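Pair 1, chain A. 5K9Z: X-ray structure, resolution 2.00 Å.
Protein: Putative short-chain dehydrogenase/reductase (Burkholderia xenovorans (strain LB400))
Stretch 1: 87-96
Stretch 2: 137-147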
# COMPACT_ATOMS: atom_id res chain seq x y z
N GLY A 87 26.24 29.55 2.23
CA GLY A 87 26.53 29.33 3.63
C GLY A 87 25.66 28.30 4.33
O GLY A 87 25.95 27.96 5.48
N ARG A 88 24.63 27.78 3.67
CA ARG A 88 23.74 26.81 4.31
C ARG A 88 23.04 26.03 3.21
O ARG A 88 23.05 26.42 2.04
CB ARG A 88 22.73 27.50 5.23
CG ARG A 88 21.82 28.48 4.50
CD ARG A 88 20.89 29.25 5.43
NE ARG A 88 20.00 28.38 6.20
CZ ARG A 88 20.15 28.09 7.49
NH1 ARG A 88 21.17 28.62 8.17
NH2 ARG A 88 19.30 27.30 8.11
N LEU A 89 22.42 24.91 3.61
CA LEU A 89 21.53 24.14 2.75
C LEU A 89 20.27 23.81 3.54
O LEU A 89 20.34 23.16 4.59
CB LEU A 89 22.19 22.85 2.25
CG LEU A 89 21.33 22.01 1.32
CD1 LEU A 89 20.98 22.78 0.04
CD2 LEU A 89 22.03 20.70 1.00
N ASP A 90 19.12 24.27 3.05
CA ASP A 90 17.87 24.05 3.77
C ASP A 90 17.03 22.93 3.20
O ASP A 90 16.29 22.28 3.95
CB ASP A 90 17.05 25.34 3.78
CG ASP A 90 17.75 26.45 4.50
OD1 ASP A 90 17.92 26.31 5.73
OD2 ASP A 90 18.10 27.46 3.86
N CYS A 91 17.10 22.70 1.90
CA CYS A 91 16.25 21.73 1.25
C CYS A 91 17.05 21.02 0.17
O CYS A 91 17.73 21.67 -0.62
CB CYS A 91 15.00 22.39 0.65
SG CYS A 91 13.93 21.21 -0.20
N MET A 92 17.00 19.69 0.18
CA MET A 92 17.63 18.86 -0.85
C MET A 92 16.54 18.11 -1.60
O MET A 92 15.69 17.48 -0.98
CB MET A 92 18.60 17.87 -0.23
CG MET A 92 19.20 16.89 -1.23
SD MET A 92 20.46 17.68 -2.23
CE MET A 92 21.13 16.29 -3.15
N VAL A 93 16.57 18.15 -2.93
CA VAL A 93 15.58 17.42 -3.74
C VAL A 93 16.32 16.41 -4.60
O VAL A 93 17.02 16.77 -5.56
CB VAL A 93 14.73 18.37 -4.60
CG1 VAL A 93 13.71 17.57 -5.41
CG2 VAL A 93 13.99 19.36 -3.71
N ASN A 94 16.18 15.13 -4.27
CA ASN A 94 16.76 14.04 -5.05
C ASN A 94 15.79 13.68 -6.15
O ASN A 94 14.80 12.99 -5.91
CB ASN A 94 17.04 12.83 -4.18
CG ASN A 94 17.99 13.13 -3.06
OD1 ASN A 94 19.10 13.61 -3.30
ND2 ASN A 94 17.56 12.89 -1.83
N ASN A 95 16.05 14.16 -7.36
CA ASN A 95 15.15 14.00 -8.49
C ASN A 95 15.94 13.57 -9.72
O ASN A 95 17.04 14.08 -9.98
CB ASN A 95 14.38 15.30 -8.75
CG ASN A 95 13.69 15.31 -10.10
OD1 ASN A 95 14.19 15.92 -11.06
ND2 ASN A 95 12.57 14.62 -10.20
N ALA A 96 15.38 12.64 -10.48
CA ALA A 96 15.98 12.23 -11.75
C ALA A 96 14.87 11.91 -12.74
O ALA A 96 13.93 11.18 -12.41
CB ALA A 96 16.89 11.01 -11.58
N LYS A 137 24.44 19.84 11.12
CA LYS A 137 25.15 20.96 11.73
C LYS A 137 24.21 22.14 11.97
O LYS A 137 24.30 22.81 13.01
CB LYS A 137 26.32 21.39 10.85
CG LYS A 137 27.44 20.37 10.71
CD LYS A 137 28.56 20.90 9.82
CE LYS A 137 29.69 19.89 9.63
NZ LYS A 137 30.57 19.82 10.83
N GLN A 138 23.31 22.41 11.02
CA GLN A 138 22.32 23.48 11.19
C GLN A 138 21.31 23.17 12.28
O GLN A 138 20.74 24.09 12.88
CB GLN A 138 21.57 23.71 9.86
CG GLN A 138 22.39 24.39 8.77
CD GLN A 138 21.90 24.06 7.36
OE1 GLN A 138 22.63 24.28 6.38
NE2 GLN A 138 20.66 23.54 7.24
N GLY A 139 21.02 21.89 12.53
CA GLY A 139 19.89 21.54 13.35
C GLY A 139 18.56 21.69 12.65
O GLY A 139 17.52 21.78 13.32
N SER A 140 18.55 21.75 11.32
CA SER A 140 17.31 21.89 10.56
C SER A 140 17.60 21.55 9.11
O SER A 140 18.75 21.57 8.66
CB SER A 140 16.72 23.30 10.65
OG SER A 140 17.57 24.21 9.97
N GLY A 141 16.54 21.26 8.38
CA GLY A 141 16.67 20.95 6.97
C GLY A 141 15.65 19.92 6.56
O GLY A 141 15.09 19.18 7.37
N CYS A 142 15.45 19.83 5.24
CA CYS A 142 14.41 18.99 4.67
C CYS A 142 15.00 18.27 3.47
O CYS A 142 15.46 18.93 2.53
CB CYS A 142 13.21 19.85 4.26
SG CYS A 142 11.84 18.92 3.66
N ILE A 143 15.01 16.94 3.49
CA ILE A 143 15.53 16.15 2.38
C ILE A 143 14.36 15.46 1.69
O ILE A 143 13.62 14.69 2.31
CB ILE A 143 16.58 15.13 2.87
CG1 ILE A 143 17.72 15.87 3.58
CG2 ILE A 143 17.11 14.34 1.71
CD1 ILE A 143 18.73 14.95 4.26
N LEU A 144 14.21 15.72 0.40
CA LEU A 144 13.04 15.26 -0.35
C LEU A 144 13.49 14.46 -1.56
O LEU A 144 14.42 14.85 -2.26
CB LEU A 144 12.17 16.45 -0.79
CG LEU A 144 11.64 17.35 0.32
CD1 LEU A 144 10.97 18.61 -0.23
CD2 LEU A 144 10.66 16.56 1.18
N SER A 145 12.83 13.32 -1.80
CA SER A 145 13.16 12.47 -2.93
C SER A 145 11.93 12.29 -3.80
O SER A 145 10.83 12.04 -3.30
CB SER A 145 13.69 11.11 -2.47
OG SER A 145 14.86 11.26 -1.67
N VAL A 146 12.11 12.39 -5.11
CA VAL A 146 11.00 12.18 -6.05
C VAL A 146 11.00 10.69 -6.36
O VAL A 146 11.83 10.20 -7.15
CB VAL A 146 11.14 13.04 -7.30
CG1 VAL A 146 9.97 12.76 -8.31
CG2 VAL A 146 11.21 14.52 -6.91
N ALA A 147 10.11 9.95 -5.70
CA ALA A 147 10.02 8.53 -5.99
C ALA A 147 9.00 8.37 -7.11
O ALA A 147 9.11 9.06 -8.12
CB ALA A 147 9.65 7.73 -4.73
O HOH W 1 19.08 26.53 11.46
O HOH W 2 17.11 24.23 7.49
O HOH W 3 13.32 10.83 -9.39

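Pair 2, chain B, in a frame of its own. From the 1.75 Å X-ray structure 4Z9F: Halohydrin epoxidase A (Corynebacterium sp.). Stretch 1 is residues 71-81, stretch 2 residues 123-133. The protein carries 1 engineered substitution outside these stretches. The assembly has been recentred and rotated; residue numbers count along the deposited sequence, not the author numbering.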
# COMPACT_ATOMS: atom_id res chain seq x y z
N GLU B 71 -1.96 4.03 -39.20
CA GLU B 71 -1.06 5.18 -39.08
C GLU B 71 -0.62 5.44 -37.64
O GLU B 71 0.48 5.96 -37.42
CB GLU B 71 -1.73 6.44 -39.66
CG GLU B 71 -2.75 7.12 -38.74
CD GLU B 71 -2.82 8.64 -38.94
OE1 GLU B 71 -3.47 9.31 -38.10
OE2 GLU B 71 -2.23 9.14 -39.93
N ALA B 72 -1.44 5.09 -36.65
CA ALA B 72 -1.07 5.30 -35.25
C ALA B 72 -1.75 4.26 -34.37
O ALA B 72 -2.88 3.85 -34.65
CB ALA B 72 -1.45 6.71 -34.77
N ILE B 73 -1.06 3.85 -33.31
CA ILE B 73 -1.61 2.94 -32.32
C ILE B 73 -2.29 3.78 -31.23
O ILE B 73 -1.65 4.64 -30.61
CB ILE B 73 -0.52 2.04 -31.71
CG1 ILE B 73 0.13 1.18 -32.79
CG2 ILE B 73 -1.11 1.11 -30.63
CD1 ILE B 73 1.35 0.45 -32.28
N ASP B 74 -3.58 3.52 -31.00
CA ASP B 74 -4.33 4.21 -29.96
C ASP B 74 -4.17 3.54 -28.59
O ASP B 74 -4.07 4.23 -27.58
CB ASP B 74 -5.82 4.27 -30.34
CG ASP B 74 -6.72 4.78 -29.21
OD1 ASP B 74 -7.08 5.99 -29.23
OD2 ASP B 74 -7.10 3.98 -28.32
N THR B 75 -4.15 2.21 -28.56
CA THR B 75 -4.10 1.45 -27.32
C THR B 75 -3.25 0.20 -27.50
O THR B 75 -3.36 -0.50 -28.52
CB THR B 75 -5.51 1.05 -26.86
OG1 THR B 75 -6.28 2.23 -26.60
CG2 THR B 75 -5.45 0.19 -25.60
N ILE B 76 -2.39 -0.07 -26.52
CA ILE B 76 -1.67 -1.33 -26.43
C ILE B 76 -2.18 -2.03 -25.17
O ILE B 76 -2.16 -1.44 -24.08
CB ILE B 76 -0.15 -1.13 -26.37
CG1 ILE B 76 0.35 -0.39 -27.63
CG2 ILE B 76 0.57 -2.47 -26.21
CD1 ILE B 76 1.81 -0.00 -27.56
N VAL B 77 -2.67 -3.25 -25.32
CA VAL B 77 -2.97 -4.12 -24.19
C VAL B 77 -1.83 -5.11 -24.08
O VAL B 77 -1.71 -6.03 -24.90
CB VAL B 77 -4.31 -4.85 -24.35
CG1 VAL B 77 -4.50 -5.81 -23.18
CG2 VAL B 77 -5.46 -3.86 -24.39
N SER B 78 -0.97 -4.91 -23.09
CA SER B 78 0.16 -5.80 -22.85
C SER B 78 -0.33 -6.93 -21.96
O SER B 78 -0.26 -6.85 -20.73
CB SER B 78 1.32 -5.05 -22.22
OG SER B 78 2.45 -5.89 -22.12
N ASN B 79 -0.84 -7.98 -22.59
CA ASN B 79 -1.53 -9.07 -21.90
C ASN B 79 -0.53 -10.20 -21.68
O ASN B 79 -0.52 -11.22 -22.37
CB ASN B 79 -2.75 -9.48 -22.71
CG ASN B 79 -3.38 -10.76 -22.22
OD1 ASN B 79 -3.87 -10.84 -21.09
ND2 ASN B 79 -3.40 -11.76 -23.09
N ASP B 80 0.35 -10.01 -20.69
CA ASP B 80 1.42 -10.96 -20.46
C ASP B 80 0.95 -12.11 -19.59
O ASP B 80 0.12 -11.92 -18.69
CB ASP B 80 2.62 -10.24 -19.84
CG ASP B 80 3.08 -9.06 -20.70
OD1 ASP B 80 3.71 -9.32 -21.74
OD2 ASP B 80 2.78 -7.89 -20.35
N TYR B 81 1.46 -13.30 -19.88
CA TYR B 81 1.07 -14.52 -19.17
C TYR B 81 2.16 -15.55 -19.39
O TYR B 81 3.01 -15.40 -20.27
CB TYR B 81 -0.29 -15.04 -19.66
CG TYR B 81 -0.18 -16.17 -20.66
CD1 TYR B 81 -0.48 -17.48 -20.29
CD2 TYR B 81 0.27 -15.93 -21.96
CE1 TYR B 81 -0.36 -18.52 -21.20
CE2 TYR B 81 0.38 -16.97 -22.87
CZ TYR B 81 0.06 -18.25 -22.49
OH TYR B 81 0.19 -19.28 -23.39
N ALA B 123 5.36 10.41 -30.97
CA ALA B 123 5.22 11.13 -32.24
C ALA B 123 3.76 11.24 -32.66
O ALA B 123 3.33 12.26 -33.22
CB ALA B 123 6.05 10.45 -33.33
N ALA B 124 2.96 10.20 -32.41
CA ALA B 124 1.56 10.27 -32.81
C ALA B 124 0.71 11.06 -31.83
O ALA B 124 -0.49 11.19 -32.07
CB ALA B 124 0.99 8.86 -32.99
N GLY B 125 1.28 11.56 -30.74
CA GLY B 125 0.53 12.37 -29.80
C GLY B 125 -0.13 11.60 -28.68
O GLY B 125 -1.12 12.08 -28.12
N GLY B 126 0.36 10.41 -28.36
CA GLY B 126 -0.05 9.68 -27.17
C GLY B 126 -0.84 8.43 -27.51
O GLY B 126 -1.15 8.13 -28.67
N ALA B 127 -1.16 7.69 -26.44
CA ALA B 127 -1.86 6.42 -26.53
C ALA B 127 -2.10 5.89 -25.12
O ALA B 127 -1.64 6.50 -24.14
CB ALA B 127 -1.08 5.38 -27.33
N SER B 128 -2.81 4.78 -25.01
CA SER B 128 -2.96 4.07 -23.75
C SER B 128 -2.20 2.75 -23.82
O SER B 128 -2.26 2.04 -24.83
CB SER B 128 -4.43 3.82 -23.41
OG SER B 128 -5.15 5.03 -23.27
N VAL B 129 -1.46 2.45 -22.76
CA VAL B 129 -0.74 1.20 -22.65
C VAL B 129 -1.26 0.56 -21.37
O VAL B 129 -1.03 1.10 -20.27
CB VAL B 129 0.78 1.39 -22.64
CG1 VAL B 129 1.50 0.07 -22.68
CG2 VAL B 129 1.23 2.29 -23.82
N ILE B 130 -1.99 -0.54 -21.50
CA ILE B 130 -2.64 -1.21 -20.38
C ILE B 130 -1.95 -2.54 -20.16
O ILE B 130 -1.93 -3.39 -21.06
CB ILE B 130 -4.14 -1.41 -20.65
CG1 ILE B 130 -4.80 -0.06 -20.88
CG2 ILE B 130 -4.80 -2.13 -19.47
CD1 ILE B 130 -6.10 -0.14 -21.58
N PHE B 131 -1.38 -2.73 -18.98
CA PHE B 131 -0.66 -3.94 -18.65
C PHE B 131 -1.57 -4.86 -17.85
O PHE B 131 -2.12 -4.45 -16.81
CB PHE B 131 0.62 -3.63 -17.86
CG PHE B 131 1.67 -2.93 -18.67
CD1 PHE B 131 1.60 -1.55 -18.89
CD2 PHE B 131 2.73 -3.64 -19.20
CE1 PHE B 131 2.59 -0.90 -19.63
CE2 PHE B 131 3.71 -2.99 -19.96
CZ PHE B 131 3.64 -1.63 -20.17
N ILE B 132 -1.78 -6.08 -18.34
CA ILE B 132 -2.52 -7.08 -17.58
C ILE B 132 -1.51 -7.82 -16.72
O ILE B 132 -0.60 -8.48 -17.23
CB ILE B 132 -3.29 -8.05 -18.49
CG1 ILE B 132 -4.00 -7.29 -19.61
CG2 ILE B 132 -4.28 -8.87 -17.64
CD1 ILE B 132 -5.19 -6.42 -19.21
N THR B 133 -1.66 -7.69 -15.40
CA THR B 133 -0.69 -8.26 -14.47
C THR B 133 -1.42 -9.31 -13.63
O THR B 133 -1.92 -10.30 -14.17
CB THR B 133 -0.04 -7.16 -13.62
OG1 THR B 133 -1.01 -6.50 -12.80
CG2 THR B 133 0.59 -6.11 -14.55
O HOH W 4 0.12 6.57 -30.83
O HOH W 5 -6.14 5.30 -25.84
O HOH W 6 1.87 -7.25 -18.02

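Both pairs set two neighbouring parallel β-strands side by side, and 14 central residues superpose with an RMSD of 0.5 Å. The strand directions differ by 16° in pair 1 and by 6° in pair 2, with closest axial approaches of 4.5 and 4.6 Å. The register is the same: A:Cys91, A:Met92, A:Val93 and A:Asn94 lie beside A:Cys142, A:Ile143, A:Leu144 and A:Ser145, as B:Thr75, B:Ile76, B:Val77 and B:Ser78 lie beside B:Ser128, B:Val129, B:Ile130 and B:Phe131. Five backbone hydrogen bonds repeat at matched positions. In pair 1 the ladder runs from A:Cys142 N to A:Asp90 O (2.9 Å), through A:Met92 N to A:Cys142 O (2.9 Å), A:Leu144 N to A:Met92 O (2.7 Å) and A:Asn94 N to A:Leu144 O (2.7 Å), to A:Val146 N to A:Asn94 O (2.9 Å). In pair 2 it begins with B:Ser128 N to B:Asp74 O (2.9 Å) and ends with B:Ile132 N to B:Ser78 O (2.9 Å). The buried areas are nearly equal, 646 and 642 Å².

On the face carrying A:Val93 and A:Leu144, side chains reach diagonally across to the residue two places beyond their bridge partner. A:Cys91 SG packs 3.9 Å from A:Leu144 CD1, and the matched B:Thr75 CG2 lies 4.1 Å from B:Ile130 CD1. A:Val93 CG1 meets A:Val146 CG2 at 4.2 Å; B:Val77 CG1 meets B:Ile132 CG1 at 3.9 Å. The two valines share the t rotamer, and their side-chain centres superpose to 0.3 Å.

The other face diverges more. A:Met92 CB approaches A:Ile143 CG2 at 4.3 Å, while the end of the methionine leads away; B:Ile76 CB packs against B:Val129 CG1 at 4.2 Å. One step on, polar pairing gives way to an aromatic ring. A:Asn94 ND2 donates to A:Ser145 OG (3.2 Å), joining the strands through their side chains. In pair 2 the matched B:Ser78 instead brings CB to 3.6 Å from B:Phe131 CD2, obliquely to the ring, and its OG donates within its own stretch to B:Asp80 OD2 (2.7 Å).

The approach to the strands shows the greatest difference. A:Gln138 clamps the backbone of A:Leu89: A:Leu89 N donates to its OE1 (2.8 Å), and its NE2 donates to A:Leu89 O (2.7 Å). The glutamine CD also lies over one face of the A:Arg88 guanidinium, which is held by a salt bridge from A:Arg88 NH2 to A:Asp90 OD1 (2.9 Å). At the matched positions pair 2 has two alanines, and B:Ala72 CB touches B:Ala124 CB at 3.7 Å. Here a water donates to both B:Ile73 O (2.6 Å) and B:Gly126 O (3.0 Å), bridging the stretches. In pair 1 a water likewise joins the stretches, lying 2.8 Å from A:Asp90 OD1, to which it donates, and 2.5 Å from A:Ser140 OG.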